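Local coordinates for protein aminoglycoside phosphotransferase (Mycobacterium smegmatis, PDB 6EF6) that phosphorylates (S)-1-amino-2-propanol as the kinase of a bacterial microcompartment that uses aminoacetone, at residues S45-N50 against A135-E140; D145-L150 against L232-L237; A202-A207 against A340-Y345. All coordinates share one frame; numbering follows the deposited sequence.

Contact 1: S45-N50 against A135-E140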
ATOM      1  N   SER A  45      12.554 -22.436 -11.669  1.00 41.09           N
ATOM      2  CA  SER A  45      11.904 -21.534 -12.600  1.00 41.56           C
ATOM      3  C   SER A  45      11.413 -20.302 -11.853  1.00 37.07           C
ATOM      4  O   SER A  45      11.070 -20.361 -10.665  1.00 38.79           O
ATOM      5  CB  SER A  45      10.734 -22.218 -13.306  1.00 46.33           C
ATOM      6  OG  SER A  45       9.764 -22.656 -12.386  1.00 54.21           O
ATOM      7  N   LEU A  46      11.411 -19.178 -12.560  1.00 39.40           N
ATOM      8  CA  LEU A  46      10.931 -17.904 -12.045  1.00 37.85           C
ATOM      9  C   LEU A  46       9.854 -17.362 -12.970  1.00 38.92           C
ATOM     10  O   LEU A  46      10.028 -17.350 -14.189  1.00 41.30           O
ATOM     11  CB  LEU A  46      12.068 -16.890 -11.982  1.00 37.51           C
ATOM     12  CG  LEU A  46      13.201 -17.228 -11.012  1.00 42.81           C
ATOM     13  CD1 LEU A  46      14.387 -16.283 -11.258  1.00 50.26           C
ATOM     14  CD2 LEU A  46      12.710 -17.117  -9.574  1.00 39.04           C
ATOM     15  N   ARG A  47       8.752 -16.916 -12.387  1.00 35.35           N
ATOM     16  CA  ARG A  47       7.618 -16.341 -13.113  1.00 35.08           C
ATOM     17  C   ARG A  47       7.346 -14.983 -12.488  1.00 34.34           C
ATOM     18  O   ARG A  47       7.045 -14.898 -11.287  1.00 34.19           O
ATOM     19  CB  ARG A  47       6.387 -17.232 -12.939  1.00 40.51           C
ATOM     20  CG  ARG A  47       5.074 -16.663 -13.455  1.00 46.21           C
ATOM     21  CD  ARG A  47       5.038 -16.696 -14.958  1.00 48.36           C
ATOM     22  NE  ARG A  47       5.277 -18.043 -15.442  1.00 52.74           N
ATOM     23  CZ  ARG A  47       5.646 -18.340 -16.682  1.00 49.07           C
ATOM     24  NH1 ARG A  47       5.822 -17.373 -17.578  1.00 50.42           N
ATOM     25  NH2 ARG A  47       5.854 -19.608 -17.016  1.00 48.38           N
ATOM     26  N   LEU A  48       7.441 -13.920 -13.279  1.00 34.66           N
ATOM     27  CA  LEU A  48       7.141 -12.585 -12.754  1.00 34.36           C
ATOM     28  C   LEU A  48       5.652 -12.439 -12.448  1.00 29.97           C
ATOM     29  O   LEU A  48       4.807 -12.649 -13.320  1.00 34.28           O
ATOM     30  CB  LEU A  48       7.556 -11.509 -13.762  1.00 37.23           C
ATOM     31  CG  LEU A  48       7.363 -10.072 -13.240  1.00 38.49           C
ATOM     32  CD1 LEU A  48       8.262  -9.811 -12.020  1.00 41.27           C
ATOM     33  CD2 LEU A  48       7.600  -9.044 -14.374  1.00 33.78           C
ATOM     34  N   LEU A  49       5.329 -12.049 -11.214  1.00 31.69           N
ATOM     35  CA  LEU A  49       3.947 -11.876 -10.780  1.00 34.77           C
ATOM     36  C   LEU A  49       3.516 -10.414 -10.906  1.00 33.17           C
ATOM     37  O   LEU A  49       4.335  -9.492 -10.868  1.00 33.45           O
ATOM     38  CB  LEU A  49       3.788 -12.356  -9.327  1.00 31.70           C
ATOM     39  CG  LEU A  49       4.118 -13.836  -9.099  1.00 34.96           C
ATOM     40  CD1 LEU A  49       3.869 -14.211  -7.643  1.00 43.26           C
ATOM     41  CD2 LEU A  49       3.316 -14.751 -10.042  1.00 36.30           C
ATOM     42  N   ASN A  50       2.211 -10.205 -11.056  1.00 30.82           N
ATOM     43  CA  ASN A  50       1.669  -8.856 -11.248  1.00 29.11           C
ATOM     44  C   ASN A  50       1.263  -8.245  -9.903  1.00 30.61           C
ATOM     45  O   ASN A  50       0.133  -7.812  -9.689  1.00 34.35           O
ATOM     46  CB  ASN A  50       0.519  -8.875 -12.242  1.00 34.15           C
ATOM     47  CG  ASN A  50       0.986  -9.171 -13.639  1.00 38.16           C
ATOM     48  OD1 ASN A  50       2.181  -9.101 -13.914  1.00 38.54           O
ATOM     49  ND2 ASN A  50       0.066  -9.514 -14.516  1.00 44.34           N
ATOM     50  N   ALA A 135      -1.544 -16.496  -5.191  1.00 30.22           N
ATOM     51  CA  ALA A 135      -0.448 -15.857  -5.904  1.00 28.99           C
ATOM     52  C   ALA A 135      -0.108 -16.529  -7.225  1.00 32.34           C
ATOM     53  O   ALA A 135       0.542 -15.902  -8.056  1.00 31.70           O
ATOM     54  CB  ALA A 135       0.808 -15.842  -5.026  1.00 29.78           C
ATOM     55  N   GLU A 136      -0.493 -17.784  -7.431  1.00 35.07           N
ATOM     56  CA  GLU A 136      -0.167 -18.422  -8.695  1.00 37.35           C
ATOM     57  C   GLU A 136      -0.993 -17.773  -9.805  1.00 34.87           C
ATOM     58  O   GLU A 136      -2.173 -17.489  -9.614  1.00 33.05           O
ATOM     59  CB  GLU A 136      -0.455 -19.918  -8.641  1.00 40.95           C
ATOM     60  CG  GLU A 136      -0.007 -20.640  -9.895  1.00 49.35           C
ATOM     61  CD  GLU A 136      -0.194 -22.138  -9.812  1.00 60.22           C
ATOM     62  OE1 GLU A 136      -0.008 -22.705  -8.713  1.00 54.25           O
ATOM     63  OE2 GLU A 136      -0.525 -22.744 -10.853  1.00 71.97           O
ATOM     64  N   PRO A 137      -0.394 -17.468 -10.950  1.00 39.63           N
ATOM     65  CA  PRO A 137      -1.169 -16.838 -12.024  1.00 42.56           C
ATOM     66  C   PRO A 137      -2.326 -17.728 -12.459  1.00 44.19           C
ATOM     67  O   PRO A 137      -2.182 -18.954 -12.554  1.00 39.42           O
ATOM     68  CB  PRO A 137      -0.144 -16.689 -13.150  1.00 46.65           C
ATOM     69  CG  PRO A 137       1.146 -16.575 -12.441  1.00 50.05           C
ATOM     70  CD  PRO A 137       1.039 -17.512 -11.275  1.00 45.82           C
ATOM     71  N   ASP A 138      -3.477 -17.110 -12.741  1.00 45.07           N
ATOM     72  CA  ASP A 138      -3.699 -15.660 -12.610  1.00 41.07           C
ATOM     73  C   ASP A 138      -3.944 -15.351 -11.137  1.00 35.84           C
ATOM     74  O   ASP A 138      -4.714 -16.050 -10.483  1.00 35.42           O
ATOM     75  CB  ASP A 138      -4.902 -15.200 -13.437  1.00 53.48           C
ATOM     76  CG  ASP A 138      -4.662 -15.320 -14.931  1.00 78.27           C
ATOM     77  OD1 ASP A 138      -3.500 -15.150 -15.361  1.00 83.89           O
ATOM     78  OD2 ASP A 138      -5.637 -15.584 -15.673  1.00 88.02           O
ATOM     79  N   GLU A 139      -3.277 -14.309 -10.638  1.00 36.49           N
ATOM     80  CA  GLU A 139      -3.349 -13.970  -9.222  1.00 37.35           C
ATOM     81  C   GLU A 139      -4.779 -13.632  -8.830  1.00 35.06           C
ATOM     82  O   GLU A 139      -5.484 -12.915  -9.541  1.00 34.44           O
ATOM     83  CB  GLU A 139      -2.481 -12.752  -8.940  1.00 32.74           C
ATOM     84  CG  GLU A 139      -1.005 -12.954  -9.225  1.00 40.05           C
ATOM     85  CD  GLU A 139      -0.623 -12.582 -10.645  1.00 41.80           C
ATOM     86  OE1 GLU A 139      -1.526 -12.403 -11.487  1.00 45.52           O
ATOM     87  OE2 GLU A 139       0.583 -12.450 -10.927  1.00 37.76           O
ATOM     88  N   GLU A 140      -5.192 -14.107  -7.665  1.00 25.37           N
ATOM     89  CA  GLU A 140      -6.563 -13.929  -7.223  1.00 32.53           C
ATOM     90  C   GLU A 140      -6.578 -13.153  -5.914  1.00 31.13           C
ATOM     91  O   GLU A 140      -5.908 -13.528  -4.939  1.00 25.72           O
ATOM     92  CB  GLU A 140      -7.292 -15.260  -7.072  1.00 40.34           C
ATOM     93  CG  GLU A 140      -8.779 -15.100  -6.812  1.00 67.14           C
ATOM     94  CD  GLU A 140      -9.516 -16.428  -6.760  1.00 88.24           C
ATOM     95  OE1 GLU A 140      -8.901 -17.470  -7.076  1.00 92.63           O
ATOM     96  OE2 GLU A 140     -10.713 -16.424  -6.399  1.00 94.98           O
TER
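Glu139 and Leu49 are brought together by similar first torsions, each with its CG anti to its own carbonyl carbon, while a bend at chi2 of 90° carries the Glu139 carboxylate across to the other segment. There OE2 of Glu139 accepts the backbone N-H of Asn50 at 2.8 Å from the nitrogen. The bond is nearly straight at the hydrogen, 175°, but the donor stands well above the carboxylate plane, 48° out of it. The same oxygen lies 3.4 Å from CA of Leu49, and Asn50 CB adds a looser contact to the carboxylate, which thus rests against the backbone at Leu49 and Asn50.

Beside this polar link the isobutyl group of Leu49 reaches the 135-140 loop with both methyls. CD2 approaches the carbonyl oxygen of Ala135 at 3.6 Å and CG of the Pro137 ring at 3.7 Å, and CD1 lies 4.3 Å from CB of Ala135. At the solvent side, CG of Arg47 meets CG of Pro137 at 4.1 Å. The peptide bond between Pro137 and Asp138 is cis.

The contact ties an outermost strand of the five-stranded antiparallel sheet, in the N-terminal lobe of this protein-kinase-like fold, to the loop linking strand 124-130 to helix 147-163. The Ala135 side chain is about 6 Å from the bound benzoic acid. Leu49 also packs on Leu58 of the adjoining strand 55-61, Ala135 leans on Leu238 of strand 237-239, and Glu140 is hydrogen-bonded through its backbone to Val239 of that same strand.

Contact 2: D145-L150 against L232-L237. With ACT (acetate ion), chain F.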
ATOM      1  N   ASP A 145     -16.596  -6.605  -4.793  1.00 17.79           N
ATOM      2  CA  ASP A 145     -17.625  -7.165  -3.935  1.00 17.56           C
ATOM      3  C   ASP A 145     -17.179  -7.358  -2.504  1.00 17.76           C
ATOM      4  O   ASP A 145     -17.987  -7.830  -1.688  1.00 18.36           O
ATOM      5  CB  ASP A 145     -18.073  -8.538  -4.474  1.00 19.83           C
ATOM      6  CG  ASP A 145     -18.736  -8.475  -5.869  1.00 27.05           C
ATOM      7  OD1 ASP A 145     -19.321  -7.448  -6.175  1.00 28.38           O
ATOM      8  OD2 ASP A 145     -18.673  -9.478  -6.593  1.00 38.53           O
ATOM      9  N   ASP A 146     -15.939  -7.009  -2.178  1.00 15.25           N
ATOM     10  CA  ASP A 146     -15.290  -7.413  -0.932  1.00 15.33           C
ATOM     11  C   ASP A 146     -14.750  -6.261  -0.104  1.00 14.55           C
ATOM     12  O   ASP A 146     -13.928  -6.489   0.798  1.00 15.45           O
ATOM     13  CB  ASP A 146     -14.173  -8.425  -1.200  1.00 17.53           C
ATOM     14  CG  ASP A 146     -14.652  -9.645  -1.929  1.00 21.30           C
ATOM     15  OD1 ASP A 146     -15.684 -10.218  -1.497  1.00 24.25           O
ATOM     16  OD2 ASP A 146     -13.975 -10.023  -2.912  1.00 23.65           O
ATOM     17  N   PHE A 147     -15.252  -5.055  -0.295  1.00 13.50           N
ATOM     18  CA  PHE A 147     -14.829  -3.940   0.542  1.00 13.37           C
ATOM     19  C   PHE A 147     -15.033  -4.212   2.027  1.00 13.54           C
ATOM     20  O   PHE A 147     -14.254  -3.715   2.854  1.00 14.46           O
ATOM     21  CB  PHE A 147     -15.468  -2.610   0.142  1.00 14.32           C
ATOM     22  CG  PHE A 147     -14.817  -1.995  -1.074  1.00 13.58           C
ATOM     23  CD1 PHE A 147     -13.609  -1.313  -0.916  1.00 15.11           C
ATOM     24  CD2 PHE A 147     -15.358  -2.120  -2.330  1.00 14.59           C
ATOM     25  CE1 PHE A 147     -12.969  -0.789  -1.996  1.00 17.52           C
ATOM     26  CE2 PHE A 147     -14.717  -1.554  -3.432  1.00 17.88           C
ATOM     27  CZ  PHE A 147     -13.530  -0.886  -3.255  1.00 17.32           C
ATOM     28  N   GLN A 148     -16.120  -4.869   2.413  1.00 13.19           N
ATOM     29  CA  GLN A 148     -16.361  -5.137   3.824  1.00 13.03           C
ATOM     30  C   GLN A 148     -15.256  -5.985   4.424  1.00 14.09           C
ATOM     31  O   GLN A 148     -14.815  -5.710   5.552  1.00 14.56           O
ATOM     32  CB  GLN A 148     -17.727  -5.796   3.992  1.00 13.69           C
ATOM     33  CG  GLN A 148     -18.063  -6.010   5.456  1.00 14.18           C
ATOM     34  CD  GLN A 148     -19.481  -6.478   5.691  1.00 15.17           C
ATOM     35  OE1 GLN A 148     -20.399  -6.272   4.870  1.00 16.73           O
ATOM     36  NE2 GLN A 148     -19.722  -7.012   6.843  1.00 16.24           N
ATOM     37  N   THR A 149     -14.845  -7.048   3.743  1.00 13.69           N
ATOM     38  CA  THR A 149     -13.775  -7.902   4.231  1.00 13.87           C
ATOM     39  C   THR A 149     -12.479  -7.114   4.341  1.00 15.41           C
ATOM     40  O   THR A 149     -11.756  -7.240   5.339  1.00 15.21           O
ATOM     41  CB  THR A 149     -13.607  -9.069   3.261  1.00 18.89           C
ATOM     42  OG1 THR A 149     -14.849  -9.786   3.231  1.00 22.94           O
ATOM     43  CG2 THR A 149     -12.529 -10.031   3.687  1.00 20.17           C
ATOM     44  N   LEU A 150     -12.210  -6.238   3.379  1.00 14.34           N
ATOM     45  CA  LEU A 150     -11.026  -5.390   3.456  1.00 13.25           C
ATOM     46  C   LEU A 150     -11.079  -4.484   4.679  1.00 14.11           C
ATOM     47  O   LEU A 150     -10.070  -4.341   5.400  1.00 14.61           O
ATOM     48  CB  LEU A 150     -10.902  -4.610   2.146  1.00 14.59           C
ATOM     49  CG  LEU A 150      -9.762  -3.585   2.083  1.00 14.42           C
ATOM     50  CD1 LEU A 150      -8.405  -4.234   2.283  1.00 18.69           C
ATOM     51  CD2 LEU A 150      -9.826  -2.920   0.687  1.00 15.34           C
ATOM     52  N   LEU A 232      -3.298  -0.797   1.320  1.00 14.18           N
ATOM     53  CA  LEU A 232      -4.359  -1.799   1.490  1.00 15.90           C
ATOM     54  C   LEU A 232      -5.426  -1.699   0.410  1.00 16.47           C
ATOM     55  O   LEU A 232      -6.636  -1.589   0.659  1.00 17.76           O
ATOM     56  CB  LEU A 232      -4.947  -1.684   2.883  1.00 15.73           C
ATOM     57  CG  LEU A 232      -4.038  -2.199   4.011  1.00 14.27           C
ATOM     58  CD1 LEU A 232      -4.615  -1.836   5.390  1.00 14.38           C
ATOM     59  CD2 LEU A 232      -3.800  -3.689   3.896  1.00 16.80           C
ATOM     60  N   ARG A 233      -4.923  -1.780  -0.801  1.00 17.56           N
ATOM     61  CA  ARG A 233      -5.731  -1.982  -2.000  0.53 18.01           C
ATOM     62  C   ARG A 233      -6.276  -3.399  -2.045  1.00 18.87           C
ATOM     63  O   ARG A 233      -5.651  -4.329  -1.537  1.00 19.19           O
ATOM     64  CB  ARG A 233      -4.842  -1.853  -3.230  0.53 19.00           C
ATOM     65  CG  ARG A 233      -4.404  -0.478  -3.455  0.53 17.11           C
ATOM     66  CD  ARG A 233      -3.581  -0.360  -4.719  0.53 20.87           C
ATOM     67  NE  ARG A 233      -2.197  -0.786  -4.533  0.53 21.45           N
ATOM     68  CZ  ARG A 233      -1.621  -1.839  -5.119  0.53 21.85           C
ATOM     69  NH1 ARG A 233      -2.298  -2.628  -5.943  0.53 28.48           N
ATOM     70  NH2 ARG A 233      -0.342  -2.124  -4.864  0.53 25.59           N
ATOM     71  N   LEU A 234      -7.434  -3.595  -2.706  1.00 18.23           N
ATOM     72  CA  LEU A 234      -7.992  -4.931  -2.821  1.00 18.61           C
ATOM     73  C   LEU A 234      -6.987  -5.925  -3.404  1.00 19.61           C
ATOM     74  O   LEU A 234      -6.946  -7.084  -3.003  1.00 20.31           O
ATOM     75  CB  LEU A 234      -9.254  -4.858  -3.687  1.00 19.83           C
ATOM     76  CG  LEU A 234     -10.473  -4.131  -3.102  1.00 17.10           C
ATOM     77  CD1 LEU A 234     -11.438  -3.723  -4.243  1.00 23.25           C
ATOM     78  CD2 LEU A 234     -11.209  -4.961  -2.107  1.00 21.14           C
ATOM     79  N   ALA A 235      -6.179  -5.467  -4.375  1.00 20.24           N
ATOM     80  CA  ALA A 235      -5.223  -6.340  -5.038  1.00 21.99           C
ATOM     81  C   ALA A 235      -4.158  -6.894  -4.106  1.00 18.21           C
ATOM     82  O   ALA A 235      -3.531  -7.884  -4.454  1.00 20.37           O
ATOM     83  CB  ALA A 235      -4.507  -5.543  -6.142  1.00 22.72           C
ATOM     84  N   ASN A 236      -3.949  -6.272  -2.941  1.00 18.20           N
ATOM     85  CA  ASN A 236      -2.951  -6.743  -1.978  1.00 19.52           C
ATOM     86  C   ASN A 236      -3.527  -7.688  -0.927  1.00 17.51           C
ATOM     87  O   ASN A 236      -2.829  -8.028   0.050  1.00 18.54           O
ATOM     88  CB  ASN A 236      -2.257  -5.553  -1.321  1.00 16.99           C
ATOM     89  CG  ASN A 236      -1.176  -4.979  -2.202  1.00 19.13           C
ATOM     90  OD1 ASN A 236      -0.693  -5.648  -3.120  1.00 22.23           O
ATOM     91  ND2 ASN A 236      -0.796  -3.761  -1.958  1.00 19.63           N
ATOM     92  N   LEU A 237      -4.763  -8.163  -1.077  1.00 18.62           N
ATOM     93  CA  LEU A 237      -5.322  -9.196  -0.208  1.00 18.10           C
ATOM     94  C   LEU A 237      -5.619 -10.388  -1.099  1.00 20.33           C
ATOM     95  O   LEU A 237      -6.638 -10.433  -1.800  1.00 21.61           O
ATOM     96  CB  LEU A 237      -6.559  -8.682   0.538  1.00 20.70           C
ATOM     97  CG  LEU A 237      -6.237  -7.894   1.831  1.00 25.20           C
ATOM     98  CD1 LEU A 237      -5.614  -6.540   1.533  1.00 23.29           C
ATOM     99  CD2 LEU A 237      -7.474  -7.740   2.699  1.00 23.23           C
TER
HETATM  100  C   ACT F 405     -14.716 -13.086   3.048  1.00 50.43           C
HETATM  101  O   ACT F 405     -14.060 -14.160   2.911  1.00 52.78           O
HETATM  102  OXT ACT F 405     -14.842 -12.131   2.235  1.00 44.05           O
HETATM  103  CH3 ACT F 405     -15.473 -12.902   4.392  1.00 47.31           C
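Leu234 lays its CD1 methyl over one face of the Phe147 ring, a CH-pi contact with the carbon 4.1 Å from the ring centroid and 29° off the normal. The methyl is displaced toward the far end of the ring, with CZ as the closest ring atom at 3.7 Å. The other branch of Leu234, CD2, meets CD2 of Leu150 at 3.7 Å, so its two methyls engage two residues about one helical turn apart.

Leu150 carries most of the rest of the contact. With CG anti to its backbone N (chi1 176°), it directs both methyls into segment 232-237: CD2 comes 3.5 Å from the carbonyl oxygen of Leu232, and CD1 meets CD2 of Leu237 at 3.7 Å, these two side chains crossing at about a right angle. Away from this apolar seam, Thr149 OG1 donates a short hydrogen bond of 2.5 Å to OXT of an acetate ion, probably from the crystallisation liquor, which Arg246 also binds.

Segment 232-237, with its 3-10 turn 234-236, falls in a stretch matching the HxDxxxxN catalytic-loop motif of kinase-like phosphotransferases; Asp231 of that motif binds sodium here. Phe147 stacks on Trp281 of helix 278-290, Leu150 touches Ala268 of helix 263-268, and Leu237 rests on strand 248-250.

Contact 3: A202-A207 against A340-Y345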
ATOM      1  N   ALA A 202      -5.334  25.137  -9.764  1.00 14.29           N
ATOM      2  CA  ALA A 202      -6.169  25.970  -8.901  1.00 14.53           C
ATOM      3  C   ALA A 202      -7.150  25.129  -8.093  1.00 13.66           C
ATOM      4  O   ALA A 202      -7.247  25.283  -6.865  1.00 14.25           O
ATOM      5  CB  ALA A 202      -6.873  27.026  -9.733  1.00 17.81           C
ATOM      6  N   LEU A 203      -7.939  24.268  -8.758  1.00 13.80           N
ATOM      7  CA  LEU A 203      -8.908  23.419  -8.047  1.00 14.12           C
ATOM      8  C   LEU A 203      -8.231  22.509  -7.048  1.00 12.68           C
ATOM      9  O   LEU A 203      -8.646  22.400  -5.893  1.00 13.48           O
ATOM     10  CB  LEU A 203      -9.690  22.564  -9.045  1.00 17.46           C
ATOM     11  CG  LEU A 203     -10.897  23.238  -9.682  1.00 33.21           C
ATOM     12  CD1 LEU A 203     -11.404  22.393 -10.803  1.00 26.41           C
ATOM     13  CD2 LEU A 203     -11.983  23.339  -8.642  1.00 46.88           C
ATOM     14  N   LEU A 204      -7.161  21.865  -7.465  1.00 12.64           N
ATOM     15  CA  LEU A 204      -6.507  20.864  -6.655  1.00 13.09           C
ATOM     16  C   LEU A 204      -5.782  21.514  -5.495  1.00 14.43           C
ATOM     17  O   LEU A 204      -5.732  20.965  -4.393  1.00 13.12           O
ATOM     18  CB  LEU A 204      -5.560  19.959  -7.446  1.00 13.36           C
ATOM     19  CG  LEU A 204      -6.275  19.106  -8.524  1.00 13.03           C
ATOM     20  CD1 LEU A 204      -5.266  18.487  -9.445  1.00 15.57           C
ATOM     21  CD2 LEU A 204      -7.140  18.055  -7.916  1.00 14.35           C
ATOM     22  N   THR A 205      -5.171  22.709  -5.682  1.00 13.36           N
ATOM     23  CA  THR A 205      -4.506  23.410  -4.583  1.00 14.55           C
ATOM     24  C   THR A 205      -5.511  23.887  -3.560  1.00 13.22           C
ATOM     25  O   THR A 205      -5.271  23.774  -2.362  1.00 14.10           O
ATOM     26  CB  THR A 205      -3.658  24.593  -5.064  1.00 13.81           C
ATOM     27  OG1 THR A 205      -2.633  24.124  -5.928  1.00 14.02           O
ATOM     28  CG2 THR A 205      -2.974  25.334  -3.867  1.00 14.60           C
ATOM     29  N   ARG A 206      -6.682  24.375  -3.987  1.00 13.78           N
ATOM     30  CA  ARG A 206      -7.658  24.830  -3.002  1.00 14.82           C
ATOM     31  C   ARG A 206      -8.135  23.674  -2.153  1.00 14.25           C
ATOM     32  O   ARG A 206      -8.258  23.803  -0.938  1.00 14.40           O
ATOM     33  CB  ARG A 206      -8.815  25.487  -3.756  1.00 16.82           C
ATOM     34  CG  ARG A 206      -9.738  26.330  -2.867  1.00 21.28           C
ATOM     35  CD  ARG A 206      -8.969  27.543  -2.343  1.00 45.25           C
ATOM     36  NE  ARG A 206      -9.821  28.559  -1.711  1.00 50.22           N
ATOM     37  CZ  ARG A 206      -9.475  29.255  -0.628  1.00 58.17           C
ATOM     38  NH1 ARG A 206      -8.284  29.082  -0.069  1.00 58.79           N
ATOM     39  NH2 ARG A 206     -10.295  30.174  -0.116  1.00 55.39           N
ATOM     40  N   ALA A 207      -8.414  22.530  -2.784  1.00 13.72           N
ATOM     41  CA  ALA A 207      -8.852  21.350  -2.053  1.00 14.66           C
ATOM     42  C   ALA A 207      -7.726  20.804  -1.201  1.00 13.65           C
ATOM     43  O   ALA A 207      -7.967  20.430  -0.035  1.00 13.50           O
ATOM     44  CB  ALA A 207      -9.371  20.282  -3.026  1.00 14.08           C
ATOM     45  N   ALA A 340     -12.718  16.715 -10.482  1.00 13.55           N
ATOM     46  CA  ALA A 340     -14.107  16.474 -10.148  1.00 14.28           C
ATOM     47  C   ALA A 340     -14.254  16.167  -8.662  1.00 14.04           C
ATOM     48  O   ALA A 340     -15.169  16.701  -8.004  1.00 16.01           O
ATOM     49  CB  ALA A 340     -14.682  15.375 -11.042  1.00 17.60           C
ATOM     50  N   LEU A 341     -13.374  15.326  -8.122  1.00 13.34           N
ATOM     51  CA  LEU A 341     -13.382  15.039  -6.693  1.00 14.29           C
ATOM     52  C   LEU A 341     -13.096  16.303  -5.887  1.00 14.56           C
ATOM     53  O   LEU A 341     -13.755  16.560  -4.860  1.00 15.06           O
ATOM     54  CB  LEU A 341     -12.367  13.944  -6.405  1.00 14.68           C
ATOM     55  CG  LEU A 341     -12.745  12.568  -6.940  1.00 14.08           C
ATOM     56  CD1 LEU A 341     -11.569  11.628  -6.836  1.00 16.12           C
ATOM     57  CD2 LEU A 341     -13.991  11.993  -6.230  1.00 17.28           C
ATOM     58  N   ALA A 342     -12.123  17.108  -6.305  1.00 13.47           N
ATOM     59  CA  ALA A 342     -11.772  18.341  -5.608  1.00 12.80           C
ATOM     60  C   ALA A 342     -12.967  19.279  -5.525  1.00 14.64           C
ATOM     61  O   ALA A 342     -13.202  19.895  -4.475  1.00 14.91           O
ATOM     62  CB  ALA A 342     -10.596  18.997  -6.284  1.00 13.97           C
ATOM     63  N   GLU A 343     -13.745  19.408  -6.613  1.00 14.59           N
ATOM     64  CA  GLU A 343     -14.888  20.295  -6.578  1.00 15.59           C
ATOM     65  C   GLU A 343     -15.929  19.821  -5.570  1.00 16.29           C
ATOM     66  O   GLU A 343     -16.536  20.623  -4.854  1.00 18.35           O
ATOM     67  CB  GLU A 343     -15.491  20.443  -7.972  1.00 20.22           C
ATOM     68  CG  GLU A 343     -16.628  21.451  -8.016  1.00 34.70           C
ATOM     69  CD  GLU A 343     -17.756  20.951  -8.897  1.00 62.42           C
ATOM     70  OE1 GLU A 343     -18.421  19.963  -8.512  1.00 69.33           O
ATOM     71  OE2 GLU A 343     -17.953  21.523  -9.988  1.00 73.73           O
ATOM     72  N   ARG A 344     -16.159  18.503  -5.520  1.00 16.12           N
ATOM     73  CA  ARG A 344     -17.095  17.947  -4.554  1.00 15.69           C
ATOM     74  C   ARG A 344     -16.592  18.154  -3.122  1.00 15.02           C
ATOM     75  O   ARG A 344     -17.365  18.510  -2.224  1.00 16.58           O
ATOM     76  CB  ARG A 344     -17.301  16.464  -4.866  1.00 19.61           C
ATOM     77  CG  ARG A 344     -18.123  16.308  -6.151  1.00 35.13           C
ATOM     78  CD  ARG A 344     -18.141  14.904  -6.737  1.00 62.94           C
ATOM     79  NE  ARG A 344     -18.480  14.931  -8.165  1.00 74.51           N
ATOM     80  CZ  ARG A 344     -18.087  14.022  -9.054  1.00 69.73           C
ATOM     81  NH1 ARG A 344     -18.441  14.141 -10.332  1.00 64.96           N
ATOM     82  NH2 ARG A 344     -17.330  13.000  -8.675  1.00 67.08           N
ATOM     83  N   TYR A 345     -15.282  17.980  -2.907  1.00 14.07           N
ATOM     84  CA  TYR A 345     -14.669  18.187  -1.595  1.00 14.69           C
ATOM     85  C   TYR A 345     -14.845  19.631  -1.147  1.00 14.72           C
ATOM     86  O   TYR A 345     -15.296  19.904  -0.027  1.00 16.50           O
ATOM     87  CB  TYR A 345     -13.205  17.797  -1.704  1.00 14.19           C
ATOM     88  CG  TYR A 345     -12.463  17.711  -0.396  1.00 13.47           C
ATOM     89  CD1 TYR A 345     -12.631  16.666   0.467  1.00 14.47           C
ATOM     90  CD2 TYR A 345     -11.522  18.692  -0.048  1.00 14.49           C
ATOM     91  CE1 TYR A 345     -11.902  16.579   1.630  1.00 15.00           C
ATOM     92  CE2 TYR A 345     -10.822  18.646   1.093  1.00 14.99           C
ATOM     93  CZ  TYR A 345     -10.985  17.613   2.004  1.00 15.64           C
ATOM     94  OH  TYR A 345     -10.257  17.563   3.146  1.00 17.32           O
TER
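Ala207 and Ala342 face each other CB to CB at 3.7 Å, and their small side chains let the two helices come close: the axes of the short segments approach to 8.8 Å, crossing at 44° with their N-to-C directions running broadly the same way. The backbones are nearest at this pair, with the CA atoms 5.5 Å apart.

Two larger side chains flank the alanines. Leu204 starts out away from segment 340-345, yet its CD2 methyl returns to touch CB of Ala342 at 3.9 Å. Tyr345 extends with CG anti to its backbone N (chi1 -170°), which brings its CD2-CE2 side to Ala207. CE2 lies 3.6 Å from the Ala207 carbonyl oxygen, which approaches the ring obliquely, while CD2 touches the Ala207 CB at 4.0 Å. The phenol hydroxyl is taken up elsewhere, in a hydrogen bond with Ser305.

No hydrogen bond joins the two segments, and the interface is essentially apolar, a close helix-helix crossing made through alanines in the helical C-terminal lobe. It joins helix 198-218 to the C-terminal helix 325-347, with helix 303-320 as a third partner: Phe308 touches both Ala207 and Ala342, and Leu315 packs on Leu204.

Overall arrangement
The three contacts run from the five-stranded sheet to the helical, C-terminal part of the kinase. Contacts 1 and 2 follow one another along the chain, with centres about 19 Å apart and nearest atoms about 4 Å apart without touching; contact 1 touches strand 237-239, and contact 2 includes its first residue. Contact 3 lies far off, its centre about 38 Å from that of contact 1 and on the opposite side of the chain's centre. Contacts 2 and 3 have centres about 27 Å apart. Helix 198-218 lies in sequence between the two segments of contact 2, and segment 232-237 between those of contact 3, so the two are interleaved in the C-terminal lobe.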